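Local atomic coordinates of SusD superfamily protein (Bacteroides vulgatus, PDB entry 3MYV), a protein that probably binds polysaccharides at the outer membrane of the bacterium. Residues N183-L195 against K243-S255. Residues are numbered along the deposited sequence; the frame is centred on the assembly and turned at random.
With NA (sodium ion), chain C.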
loop_
_atom_site.group_PDB
_atom_site.type_symbol
_atom_site.label_atom_id
_atom_site.label_comp_id
_atom_site.label_asym_id
_atom_site.label_seq_id
_atom_site.Cartn_x
_atom_site.Cartn_y
_atom_site.Cartn_z
ATOM N N ASN A 183 -3.179 -18.911 0.054
ATOM C CA ASN A 183 -2.476 -19.184 1.297
ATOM C C ASN A 183 -2.647 -17.958 2.167
ATOM O O ASN A 183 -1.932 -16.983 2.001
ATOM C CB ASN A 183 -0.991 -19.473 1.041
ATOM C CG ASN A 183 -0.275 -20.024 2.279
ATOM O OD1 ASN A 183 -0.902 -20.358 3.288
ATOM N ND2 ASN A 183 1.027 -20.135 2.193
ATOM N N ASN A 184 -3.624 -18.001 3.075
ATOM C CA ASN A 184 -4.094 -16.781 3.729
ATOM C C ASN A 184 -2.984 -16.188 4.569
ATOM O O ASN A 184 -2.400 -16.887 5.386
ATOM C CB ASN A 184 -5.316 -17.060 4.625
ATOM C CG ASN A 184 -6.578 -17.367 3.849
ATOM O OD1 ASN A 184 -6.764 -16.956 2.697
ATOM N ND2 ASN A 184 -7.498 -18.052 4.517
ATOM N N GLY A 185 -2.679 -14.908 4.353
ATOM C CA GLY A 185 -1.593 -14.240 5.072
ATOM C C GLY A 185 -0.366 -14.061 4.176
ATOM O O GLY A 185 0.599 -13.364 4.545
ATOM N N ARG A 186 -0.394 -14.682 2.997
ATOM C CA ARG A 186 0.693 -14.550 2.033
ATOM C C ARG A 186 0.182 -14.244 0.616
ATOM O O ARG A 186 -1.016 -14.354 0.333
ATOM C CB ARG A 186 1.556 -15.819 2.058
ATOM C CG ARG A 186 2.237 -16.062 3.419
ATOM C CD ARG A 186 2.818 -17.480 3.618
ATOM N NE ARG A 186 3.763 -17.925 2.592
ATOM C CZ ARG A 186 4.475 -19.059 2.663
ATOM N NH1 ARG A 186 4.426 -19.839 3.734
ATOM N NH2 ARG A 186 5.266 -19.421 1.663
HETATM N N MSE A 187 1.099 -13.867 -0.268
HETATM C CA MSE A 187 0.775 -13.597 -1.655
HETATM C C MSE A 187 0.747 -14.911 -2.443
HETATM O O MSE A 187 1.619 -15.771 -2.268
HETATM C CB MSE A 187 1.822 -12.648 -2.281
HETATM C CG MSE A 187 1.687 -11.225 -1.777
HETATM SE SE MSE A 187 2.752 -9.950 -2.696
HETATM C CE MSE A 187 4.386 -10.207 -1.714
ATOM N N ASN A 188 -0.239 -15.028 -3.322
ATOM C CA ASN A 188 -0.281 -16.061 -4.351
ATOM C C ASN A 188 -0.218 -15.385 -5.727
ATOM O O ASN A 188 -0.006 -14.180 -5.814
ATOM C CB ASN A 188 -1.538 -16.930 -4.226
ATOM C CG ASN A 188 -2.832 -16.156 -4.508
ATOM O OD1 ASN A 188 -2.816 -14.946 -4.635
ATOM N ND2 ASN A 188 -3.947 -16.874 -4.618
ATOM N N LYS A 189 -0.406 -16.153 -6.790
ATOM C CA LYS A 189 -0.273 -15.613 -8.158
ATOM C C LYS A 189 -1.232 -14.453 -8.401
ATOM O O LYS A 189 -0.867 -13.457 -9.023
ATOM C CB LYS A 189 -0.494 -16.725 -9.187
ATOM C CG LYS A 189 -0.154 -16.337 -10.622
ATOM C CD LYS A 189 -0.325 -17.562 -11.534
ATOM C CE LYS A 189 -0.172 -17.178 -12.976
ATOM N NZ LYS A 189 0.049 -18.346 -13.810
ATOM N N TYR A 190 -2.454 -14.553 -7.884
ATOM C CA TYR A 190 -3.386 -13.448 -8.027
ATOM C C TYR A 190 -2.903 -12.153 -7.392
ATOM O O TYR A 190 -3.008 -11.088 -8.009
ATOM C CB TYR A 190 -4.755 -13.812 -7.492
ATOM C CG TYR A 190 -5.556 -14.726 -8.365
ATOM C CD1 TYR A 190 -6.452 -14.217 -9.309
ATOM C CD2 TYR A 190 -5.504 -16.095 -8.180
ATOM C CE1 TYR A 190 -7.222 -15.072 -10.093
ATOM C CE2 TYR A 190 -6.275 -16.952 -8.933
ATOM C CZ TYR A 190 -7.122 -16.440 -9.885
ATOM O OH TYR A 190 -7.874 -17.316 -10.616
ATOM N N ALA A 191 -2.395 -12.238 -6.161
ATOM C CA ALA A 191 -1.823 -11.110 -5.449
ATOM C C ALA A 191 -0.699 -10.492 -6.236
ATOM O O ALA A 191 -0.608 -9.251 -6.398
ATOM C CB ALA A 191 -1.294 -11.572 -4.042
ATOM N N ALA A 192 0.208 -11.345 -6.689
ATOM C CA ALA A 192 1.362 -10.866 -7.456
ATOM C C ALA A 192 0.970 -10.132 -8.741
ATOM O O ALA A 192 1.604 -9.130 -9.094
ATOM C CB ALA A 192 2.331 -12.048 -7.798
ATOM N N ARG A 193 -0.045 -10.637 -9.449
ATOM C CA ARG A 193 -0.559 -9.943 -10.637
ATOM C C ARG A 193 -1.251 -8.627 -10.254
ATOM O O ARG A 193 -1.102 -7.634 -10.950
ATOM C CB ARG A 193 -1.532 -10.840 -11.433
ATOM C CG ARG A 193 -0.872 -12.128 -11.982
ATOM C CD ARG A 193 -1.927 -13.104 -12.474
ATOM N NE ARG A 193 -2.582 -12.628 -13.685
ATOM C CZ ARG A 193 -3.764 -13.042 -14.117
ATOM N NH1 ARG A 193 -4.508 -13.896 -13.395
ATOM N NH2 ARG A 193 -4.220 -12.585 -15.265
ATOM N N ALA A 194 -1.977 -8.607 -9.136
ATOM C CA ALA A 194 -2.611 -7.371 -8.692
ATOM C C ALA A 194 -1.529 -6.307 -8.409
ATOM O O ALA A 194 -1.659 -5.146 -8.815
ATOM C CB ALA A 194 -3.513 -7.623 -7.454
ATOM N N LEU A 195 -0.454 -6.713 -7.725
ATOM C CA LEU A 195 0.631 -5.796 -7.390
ATOM C C LEU A 195 1.311 -5.269 -8.676
ATOM O O LEU A 195 1.599 -4.070 -8.798
ATOM C CB LEU A 195 1.652 -6.491 -6.465
ATOM C CG LEU A 195 2.885 -5.704 -6.033
ATOM C CD1 LEU A 195 2.527 -4.390 -5.367
ATOM C CD2 LEU A 195 3.806 -6.538 -5.119
ATOM N N LYS A 243 -12.173 -12.423 8.140
ATOM C CA LYS A 243 -10.813 -12.275 7.631
ATOM C C LYS A 243 -10.643 -13.034 6.309
ATOM O O LYS A 243 -11.355 -14.003 6.028
ATOM C CB LYS A 243 -9.779 -12.743 8.667
ATOM C CG LYS A 243 -9.749 -11.861 9.907
ATOM C CD LYS A 243 -8.733 -12.351 10.926
ATOM C CE LYS A 243 -8.302 -11.239 11.920
ATOM N NZ LYS A 243 -7.051 -11.587 12.742
ATOM N N PHE A 244 -9.709 -12.555 5.498
ATOM C CA PHE A 244 -9.423 -13.170 4.207
ATOM C C PHE A 244 -10.679 -13.267 3.368
ATOM O O PHE A 244 -10.971 -14.319 2.807
ATOM C CB PHE A 244 -8.745 -14.531 4.411
ATOM C CG PHE A 244 -7.595 -14.479 5.383
ATOM C CD1 PHE A 244 -6.416 -13.790 5.058
ATOM C CD2 PHE A 244 -7.700 -15.050 6.634
ATOM C CE1 PHE A 244 -5.370 -13.703 5.968
ATOM C CE2 PHE A 244 -6.650 -14.957 7.544
ATOM C CZ PHE A 244 -5.491 -14.301 7.209
ATOM N N GLY A 245 -11.438 -12.157 3.292
ATOM C CA GLY A 245 -12.663 -12.139 2.516
ATOM C C GLY A 245 -12.452 -12.269 1.013
ATOM O O GLY A 245 -11.316 -12.279 0.516
ATOM N N SER A 246 -13.558 -12.338 0.275
ATOM C CA SER A 246 -13.511 -12.615 -1.165
ATOM C C SER A 246 -12.771 -11.592 -2.018
ATOM O O SER A 246 -12.421 -11.908 -3.163
ATOM C CB SER A 246 -14.930 -12.800 -1.744
ATOM O OG SER A 246 -15.683 -11.590 -1.727
ATOM N N GLU A 247 -12.550 -10.378 -1.520
ATOM C CA GLU A 247 -11.766 -9.398 -2.297
ATOM C C GLU A 247 -10.254 -9.506 -2.022
ATOM O O GLU A 247 -9.427 -9.002 -2.797
ATOM C CB GLU A 247 -12.198 -7.976 -1.994
ATOM C CG GLU A 247 -13.554 -7.595 -2.552
ATOM C CD GLU A 247 -13.754 -6.107 -2.677
ATOM O OE1 GLU A 247 -12.763 -5.363 -2.793
ATOM O OE2 GLU A 247 -14.922 -5.698 -2.686
ATOM N N SER A 248 -9.898 -10.140 -0.913
ATOM C CA SER A 248 -8.545 -10.053 -0.400
ATOM C C SER A 248 -7.601 -11.013 -1.115
ATOM O O SER A 248 -7.708 -12.238 -0.942
ATOM C CB SER A 248 -8.529 -10.366 1.097
ATOM O OG SER A 248 -7.205 -10.248 1.597
ATOM N N PHE A 249 -6.674 -10.457 -1.889
ATOM C CA PHE A 249 -5.587 -11.256 -2.487
ATOM C C PHE A 249 -4.467 -11.456 -1.442
ATOM O O PHE A 249 -3.859 -12.544 -1.324
ATOM C CB PHE A 249 -4.934 -10.577 -3.697
ATOM C CG PHE A 249 -5.865 -10.225 -4.828
ATOM C CD1 PHE A 249 -6.532 -11.217 -5.534
ATOM C CD2 PHE A 249 -6.034 -8.887 -5.227
ATOM C CE1 PHE A 249 -7.387 -10.901 -6.601
ATOM C CE2 PHE A 249 -6.867 -8.566 -6.315
ATOM C CZ PHE A 249 -7.554 -9.574 -6.989
ATOM N N PHE A 250 -4.173 -10.382 -0.715
ATOM C CA PHE A 250 -3.099 -10.387 0.278
ATOM C C PHE A 250 -3.488 -9.499 1.436
ATOM O O PHE A 250 -3.733 -8.302 1.234
ATOM C CB PHE A 250 -1.795 -9.874 -0.371
ATOM C CG PHE A 250 -0.618 -9.775 0.577
ATOM C CD1 PHE A 250 -0.436 -10.694 1.623
ATOM C CD2 PHE A 250 0.306 -8.776 0.415
ATOM C CE1 PHE A 250 0.643 -10.586 2.489
ATOM C CE2 PHE A 250 1.395 -8.666 1.278
ATOM C CZ PHE A 250 1.536 -9.576 2.328
ATOM N N GLU A 251 -3.538 -10.059 2.647
ATOM C CA GLU A 251 -3.632 -9.227 3.848
ATOM C C GLU A 251 -2.659 -9.762 4.884
ATOM O O GLU A 251 -2.373 -10.960 4.893
ATOM C CB GLU A 251 -5.057 -9.159 4.402
ATOM C CG GLU A 251 -5.616 -10.474 4.919
ATOM C CD GLU A 251 -7.109 -10.418 5.161
ATOM O OE1 GLU A 251 -7.857 -10.146 4.196
ATOM O OE2 GLU A 251 -7.545 -10.683 6.312
ATOM N N ILE A 252 -2.206 -8.888 5.778
ATOM C CA ILE A 252 -1.299 -9.271 6.881
ATOM C C ILE A 252 -2.097 -10.008 7.970
ATOM O O ILE A 252 -3.109 -9.499 8.487
ATOM C CB ILE A 252 -0.596 -8.013 7.497
ATOM C CG1 ILE A 252 0.151 -7.208 6.429
ATOM C CG2 ILE A 252 0.336 -8.396 8.668
ATOM C CD1 ILE A 252 1.318 -7.996 5.731
ATOM N N ALA A 253 -1.644 -11.199 8.336
ATOM C CA ALA A 253 -2.356 -11.989 9.335
ATOM C C ALA A 253 -1.929 -11.515 10.731
ATOM O O ALA A 253 -0.747 -11.526 11.080
ATOM C CB ALA A 253 -2.078 -13.490 9.171
ATOM N N ASN A 254 -2.909 -11.124 11.521
ATOM C CA ASN A 254 -2.697 -10.656 12.887
ATOM C C ASN A 254 -3.558 -11.521 13.790
ATOM O O ASN A 254 -4.473 -12.203 13.331
ATOM C CB ASN A 254 -3.111 -9.180 12.955
ATOM C CG ASN A 254 -2.711 -8.473 14.258
ATOM O OD1 ASN A 254 -2.097 -9.051 15.159
ATOM N ND2 ASN A 254 -3.082 -7.197 14.352
ATOM N N SER A 255 -3.231 -11.574 15.068
ATOM C CA SER A 255 -4.092 -12.273 16.016
ATOM C C SER A 255 -4.041 -11.560 17.350
ATOM O O SER A 255 -3.171 -10.715 17.558
ATOM C CB SER A 255 -3.634 -13.719 16.182
ATOM O OG SER A 255 -2.595 -13.791 17.134
HETATM NA NA NA C . -2.272 -8.518 17.437
HETATM O O HOH W 1 -6.869 -15.133 0.587
HETATM O O HOH W 2 -3.171 -13.282 2.035
HETATM O O HOH W 3 0.679 -12.344 7.065
HETATM O O HOH W 4 -2.212 -8.441 19.886
#
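Asn184 lies flat on one face of the Phe244 ring: its amide plane is 1° from the ring plane, and Asn184 CB stands 3.4 Å from the Phe244 ring centroid, a CH-pi contact. Glu251 OE2 sits over the opposite face, offset toward the rim, and accepts a hydrogen bond from Phe244 N. An alanine in place of Phe244 removes the ring under the Asn184 amide, which would probably be left freer to turn. The Phe250 ring carries Met187 CG over one face, with Met187 SE approaching obliquely at 4.7 Å from the centroid in a Met-aromatic contact; at its edge Gly185 O comes within 3.5 Å of Phe250 CE1. With CG anti to the carbonyl carbon (chi1 -57°), the Phe249 ring sets CD1 against Tyr190 CB and CD2 3.6 Å from Ala194 CB; its backbone brings CB to Ala191. No direct hydrogen bond joins the segments; one water donates to Gly185 O and accepts from Ala253 N, and another links Gly185 N, Arg186 O and, weakly, Glu251 N. Phe249 and Phe250 both face Leu332, a classic beta bulge where strand 248-252 pairs antiparallel with strand 329-333. Asn188 OD1 caps helix 189-202 by accepting from Ala191 N (3.1 Å, 169°), its side chain also bonding Tyr226. Helices 103-128 and 206-223 touch Met187 and Ala194 respectively, while the chain beyond the strand supplies Asn254 and Ser255 to the sodium site.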